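PDB 5CEF: aspartate-semialdehyde dehydrogenase, which catalyses the NADPH-dependent reductive dephosphorylation of 4-phospho-L-aspartate to L-aspartate semialdehyde, the second step in making the aspartate family of amino acids. Local coordinates for residues V196-I209 / V244-G256. Numbering follows the deposited sequence.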
loop_
_atom_site.group_PDB
_atom_site.type_symbol
_atom_site.label_atom_id
_atom_site.label_comp_id
_atom_site.label_asym_id
_atom_site.label_seq_id
_atom_site.Cartn_x
_atom_site.Cartn_y
_atom_site.Cartn_z
ATOM N N VAL A 196 -7.393 -8.637 -9.050
ATOM C CA VAL A 196 -6.161 -9.066 -8.358
ATOM C C VAL A 196 -6.396 -8.986 -6.832
ATOM O O VAL A 196 -6.941 -8.024 -6.311
ATOM C CB VAL A 196 -4.838 -8.446 -8.892
ATOM C CG1 VAL A 196 -5.038 -7.490 -10.062
ATOM C CG2 VAL A 196 -4.001 -7.841 -7.802
ATOM N N SER A 197 -6.050 -10.059 -6.141
ATOM C CA SER A 197 -6.323 -10.166 -4.729
ATOM C C SER A 197 -5.280 -9.364 -3.954
ATOM O O SER A 197 -4.116 -9.253 -4.407
ATOM C CB SER A 197 -6.290 -11.624 -4.291
ATOM O OG SER A 197 -4.955 -12.037 -4.156
ATOM N N SER A 198 -5.684 -8.794 -2.823
ATOM C CA SER A 198 -4.749 -7.931 -2.092
ATOM C C SER A 198 -3.542 -8.747 -1.755
ATOM O O SER A 198 -2.431 -8.231 -1.733
ATOM C CB SER A 198 -5.236 -7.342 -0.728
ATOM O OG SER A 198 -6.598 -7.450 -0.447
ATOM N N LEU A 199 -3.755 -10.009 -1.402
ATOM C CA LEU A 199 -2.642 -10.830 -1.027
ATOM C C LEU A 199 -1.578 -10.945 -2.091
ATOM O O LEU A 199 -0.406 -11.093 -1.746
ATOM C CB LEU A 199 -3.107 -12.211 -0.674
ATOM C CG LEU A 199 -3.045 -12.608 0.799
ATOM C CD1 LEU A 199 -3.597 -14.035 0.936
ATOM C CD2 LEU A 199 -1.628 -12.519 1.330
ATOM N N ASP A 200 -1.979 -10.960 -3.370
ATOM C CA ASP A 200 -1.031 -11.176 -4.457
ATOM C C ASP A 200 -0.153 -9.984 -4.643
ATOM O O ASP A 200 1.008 -10.143 -4.998
ATOM C CB ASP A 200 -1.731 -11.457 -5.787
ATOM C CG ASP A 200 -2.436 -12.824 -5.828
ATOM O OD1 ASP A 200 -2.010 -13.739 -5.098
ATOM O OD2 ASP A 200 -3.420 -12.965 -6.594
ATOM N N ILE A 201 -0.679 -8.803 -4.341
ATOM C CA ILE A 201 -0.061 -7.568 -4.791
ATOM C C ILE A 201 0.394 -6.546 -3.721
ATOM O O ILE A 201 1.298 -5.769 -3.996
ATOM C CB ILE A 201 -0.998 -6.843 -5.820
ATOM C CG1 ILE A 201 -0.265 -5.735 -6.574
ATOM C CG2 ILE A 201 -2.239 -6.263 -5.156
ATOM C CD1 ILE A 201 0.914 -6.229 -7.369
ATOM N N MET A 202 -0.185 -6.524 -2.526
ATOM C CA MET A 202 0.180 -5.487 -1.556
ATOM C C MET A 202 1.654 -5.572 -1.237
ATOM O O MET A 202 2.157 -6.669 -1.029
ATOM C CB MET A 202 -0.644 -5.567 -0.272
ATOM C CG MET A 202 -2.096 -5.234 -0.535
ATOM S SD MET A 202 -2.575 -3.553 -0.984
ATOM C CE MET A 202 -1.671 -2.486 0.119
ATOM N N ASP A 203 2.337 -4.429 -1.184
ATOM C CA ASP A 203 3.750 -4.406 -0.765
ATOM C C ASP A 203 4.602 -5.347 -1.634
ATOM O O ASP A 203 5.510 -6.021 -1.146
ATOM C CB ASP A 203 3.886 -4.777 0.733
ATOM C CG ASP A 203 5.286 -4.571 1.266
ATOM O OD1 ASP A 203 5.998 -3.704 0.741
ATOM O OD2 ASP A 203 5.724 -5.283 2.189
ATOM N N ASN A 204 4.272 -5.390 -2.928
ATOM C CA ASN A 204 4.835 -6.359 -3.830
ATOM C C ASN A 204 4.819 -5.915 -5.304
ATOM O O ASN A 204 4.248 -4.903 -5.673
ATOM C CB ASN A 204 4.069 -7.677 -3.638
ATOM C CG ASN A 204 4.770 -8.877 -4.263
ATOM O OD1 ASN A 204 6.006 -8.961 -4.308
ATOM N ND2 ASN A 204 3.979 -9.805 -4.762
ATOM N N VAL A 205 5.470 -6.695 -6.138
ATOM C CA VAL A 205 5.398 -6.558 -7.572
ATOM C C VAL A 205 5.233 -7.955 -8.150
ATOM O O VAL A 205 5.900 -8.872 -7.710
ATOM C CB VAL A 205 6.724 -5.951 -8.101
ATOM C CG1 VAL A 205 6.837 -6.100 -9.609
ATOM C CG2 VAL A 205 6.864 -4.486 -7.701
ATOM N N VAL A 206 4.346 -8.124 -9.119
ATOM C CA VAL A 206 4.170 -9.402 -9.771
ATOM C C VAL A 206 4.666 -9.209 -11.167
ATOM O O VAL A 206 4.071 -8.469 -11.932
ATOM C CB VAL A 206 2.699 -9.860 -9.772
ATOM C CG1 VAL A 206 2.555 -11.188 -10.497
ATOM C CG2 VAL A 206 2.181 -10.065 -8.351
ATOM N N PRO A 207 5.790 -9.840 -11.520
ATOM C CA PRO A 207 6.425 -9.552 -12.817
ATOM C C PRO A 207 5.877 -10.341 -14.004
ATOM O O PRO A 207 6.582 -10.474 -14.993
ATOM C CB PRO A 207 7.866 -9.930 -12.572
ATOM C CG PRO A 207 7.726 -11.121 -11.666
ATOM C CD PRO A 207 6.573 -10.804 -10.744
ATOM N N LEU A 208 4.645 -10.851 -13.920
ATOM C CA LEU A 208 4.063 -11.551 -15.047
ATOM C C LEU A 208 2.636 -11.196 -15.094
ATOM O O LEU A 208 1.985 -11.212 -14.054
ATOM C CB LEU A 208 4.141 -13.070 -14.879
ATOM C CG LEU A 208 3.361 -13.917 -15.918
ATOM C CD1 LEU A 208 3.969 -13.812 -17.306
ATOM C CD2 LEU A 208 3.292 -15.373 -15.490
ATOM N N ILE A 209 2.156 -10.857 -16.281
ATOM C CA ILE A 209 0.743 -10.727 -16.540
ATOM C C ILE A 209 0.483 -11.537 -17.787
ATOM O O ILE A 209 0.966 -11.214 -18.874
ATOM C CB ILE A 209 0.336 -9.285 -16.813
ATOM C CG1 ILE A 209 0.608 -8.413 -15.581
ATOM C CG2 ILE A 209 -1.131 -9.270 -17.212
ATOM C CD1 ILE A 209 0.491 -6.931 -15.856
ATOM N N VAL A 244 9.827 -5.173 -31.330
ATOM C CA VAL A 244 9.305 -4.824 -30.035
ATOM C C VAL A 244 9.612 -5.876 -28.983
ATOM O O VAL A 244 9.403 -7.064 -29.214
ATOM C CB VAL A 244 7.769 -4.615 -30.089
ATOM C CG1 VAL A 244 7.280 -4.037 -28.767
ATOM C CG2 VAL A 244 7.378 -3.666 -31.208
ATOM N N SER A 245 10.101 -5.426 -27.822
ATOM C CA SER A 245 10.328 -6.331 -26.697
ATOM C C SER A 245 9.763 -5.697 -25.453
ATOM O O SER A 245 10.157 -4.590 -25.087
ATOM C CB SER A 245 11.820 -6.591 -26.529
ATOM O OG SER A 245 12.102 -7.489 -25.496
ATOM N N ALA A 246 8.877 -6.430 -24.793
ATOM C CA ALA A 246 8.201 -5.954 -23.605
ATOM C C ALA A 246 8.394 -6.836 -22.353
ATOM O O ALA A 246 8.531 -8.057 -22.439
ATOM C CB ALA A 246 6.718 -5.865 -23.895
ATOM N N THR A 247 8.362 -6.193 -21.190
ATOM C CA THR A 247 8.196 -6.873 -19.931
ATOM C C THR A 247 7.048 -6.155 -19.240
ATOM O O THR A 247 7.034 -4.928 -19.203
ATOM C CB THR A 247 9.448 -6.750 -19.079
ATOM O OG1 THR A 247 10.615 -7.170 -19.801
ATOM C CG2 THR A 247 9.307 -7.596 -17.879
ATOM N N CYS A 248 6.065 -6.902 -18.743
ATOM C CA CYS A 248 4.855 -6.313 -18.184
ATOM C C CYS A 248 4.724 -6.721 -16.753
ATOM O O CYS A 248 4.801 -7.913 -16.422
ATOM C CB CYS A 248 3.635 -6.781 -18.942
ATOM S SG CYS A 248 3.564 -6.125 -20.623
ATOM N N THR A 249 4.614 -5.738 -15.860
ATOM C CA THR A 249 4.545 -6.034 -14.439
ATOM C C THR A 249 3.293 -5.450 -13.864
ATOM O O THR A 249 2.718 -4.527 -14.431
ATOM C CB THR A 249 5.720 -5.460 -13.674
ATOM O OG1 THR A 249 5.564 -4.049 -13.592
ATOM C CG2 THR A 249 6.991 -5.773 -14.357
ATOM N N ARG A 250 2.886 -5.987 -12.717
ATOM C CA ARG A 250 1.779 -5.434 -11.955
ATOM C C ARG A 250 2.338 -4.778 -10.692
ATOM O O ARG A 250 3.216 -5.341 -10.057
ATOM C CB ARG A 250 0.824 -6.524 -11.574
ATOM C CG ARG A 250 -0.405 -6.039 -10.844
ATOM C CD ARG A 250 -1.450 -5.612 -11.843
ATOM N NE ARG A 250 -1.966 -6.759 -12.598
ATOM C CZ ARG A 250 -2.744 -6.635 -13.681
ATOM N NH1 ARG A 250 -3.039 -5.429 -14.192
ATOM N NH2 ARG A 250 -3.207 -7.709 -14.295
ATOM N N VAL A 251 1.806 -3.609 -10.333
ATOM C CA VAL A 251 2.255 -2.870 -9.154
ATOM C C VAL A 251 1.037 -2.537 -8.299
ATOM O O VAL A 251 -0.083 -2.605 -8.765
ATOM C CB VAL A 251 2.972 -1.578 -9.543
ATOM C CG1 VAL A 251 4.305 -1.878 -10.201
ATOM C CG2 VAL A 251 2.120 -0.718 -10.483
ATOM N N PRO A 252 1.250 -2.239 -7.014
ATOM C CA PRO A 252 0.149 -1.937 -6.125
ATOM C C PRO A 252 -0.359 -0.510 -6.243
ATOM O O PRO A 252 -0.189 0.325 -5.316
ATOM C CB PRO A 252 0.728 -2.192 -4.757
ATOM C CG PRO A 252 2.205 -2.169 -4.905
ATOM C CD PRO A 252 2.548 -2.115 -6.337
ATOM N N VAL A 253 -1.055 -0.281 -7.350
ATOM C CA VAL A 253 -1.642 1.003 -7.675
ATOM C C VAL A 253 -3.032 0.733 -8.224
ATOM O O VAL A 253 -3.247 -0.215 -8.991
ATOM C CB VAL A 253 -0.789 1.673 -8.741
ATOM C CG1 VAL A 253 -1.423 2.971 -9.195
ATOM C CG2 VAL A 253 0.629 1.900 -8.218
ATOM N N ILE A 254 -3.990 1.529 -7.837
ATOM C CA ILE A 254 -5.360 1.293 -8.225
ATOM C C ILE A 254 -5.625 1.618 -9.683
ATOM O O ILE A 254 -6.130 0.750 -10.424
ATOM C CB ILE A 254 -6.302 2.120 -7.358
ATOM C CG1 ILE A 254 -6.379 1.482 -6.011
ATOM C CG2 ILE A 254 -7.708 2.167 -7.913
ATOM C CD1 ILE A 254 -6.838 2.449 -4.930
ATOM N N ASP A 255 -5.250 2.833 -10.112
ATOM C CA ASP A 255 -5.503 3.275 -11.481
ATOM C C ASP A 255 -4.274 3.869 -12.103
ATOM O O ASP A 255 -3.519 4.546 -11.423
ATOM C CB ASP A 255 -6.541 4.354 -11.487
ATOM C CG ASP A 255 -7.897 3.871 -11.038
ATOM O OD1 ASP A 255 -8.329 2.770 -11.469
ATOM O OD2 ASP A 255 -8.601 4.638 -10.344
ATOM N N GLY A 256 -4.085 3.652 -13.402
ATOM C CA GLY A 256 -2.966 4.260 -14.117
ATOM C C GLY A 256 -1.890 3.259 -14.520
ATOM O O GLY A 256 -1.208 2.731 -13.666
HETATM O O HOH W 1 4.312 -10.183 -18.051
#
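A single antiparallel bridge between Val-206 and Arg-250 fastens the loop after helix 198-201 to the end of strand 243-250, an edge strand of the mixed sheet within this chain, in the dimerisation domain. The pair is hydrogen-bonded in both directions: Val-206 N gives to Arg-250 O at 3.1 Å, and Arg-250 N gives to Val-206 O at 2.9 Å, the latter nearly straight (170°). Direct pairing stops after this one bridge. Pro-207 faces Thr-249 at a non-hydrogen-bonded position, where a proline costs the pairing nothing, and a water then accepts from Ile-209 N at 2.9 Å and donates to Cys-248 O.

Arginine suits its place because its methylenes can pack on Ile-201 while its guanidinium reaches Ala-187 O. With CG trans to the backbone N (chi1 -177°) and bends at chi2 and chi3, Arg-250 CG meets Ile-201 CD1 at 3.7 Å, and the guanidinium lies between two aliphatic groups. Ile-209 CD1 sits over the centre of one face, 3.9 Å from Arg-250 CZ, while Val-196 CG1 covers the opposite face near NE. Such apolar cover probably limits the rotation of the group, which the hydrogen bond from NH1 to Ala-187 O also helps to set.

Farther along, Pro-252, the centre of an inverse gamma turn, rests its ring against the Ile-201 to Asn-204 type II turn: CD approaches Asn-204 O at 3.3 Å and CB lies 4.1 Å from Ile-201 CG1. Asn-204 ND2 ties this turn back to the helix through Asp-200 O (3.0 Å), and its amide also bonds Gln-310 and Arg-312 of the second subunit.

Arg-250 lies near Gly-190, a probable NADP-binding residue, and the predicted proton acceptor His-257; the bridge and the aliphatic groups over the guanidinium therefore probably help keep it in a set orientation close to both.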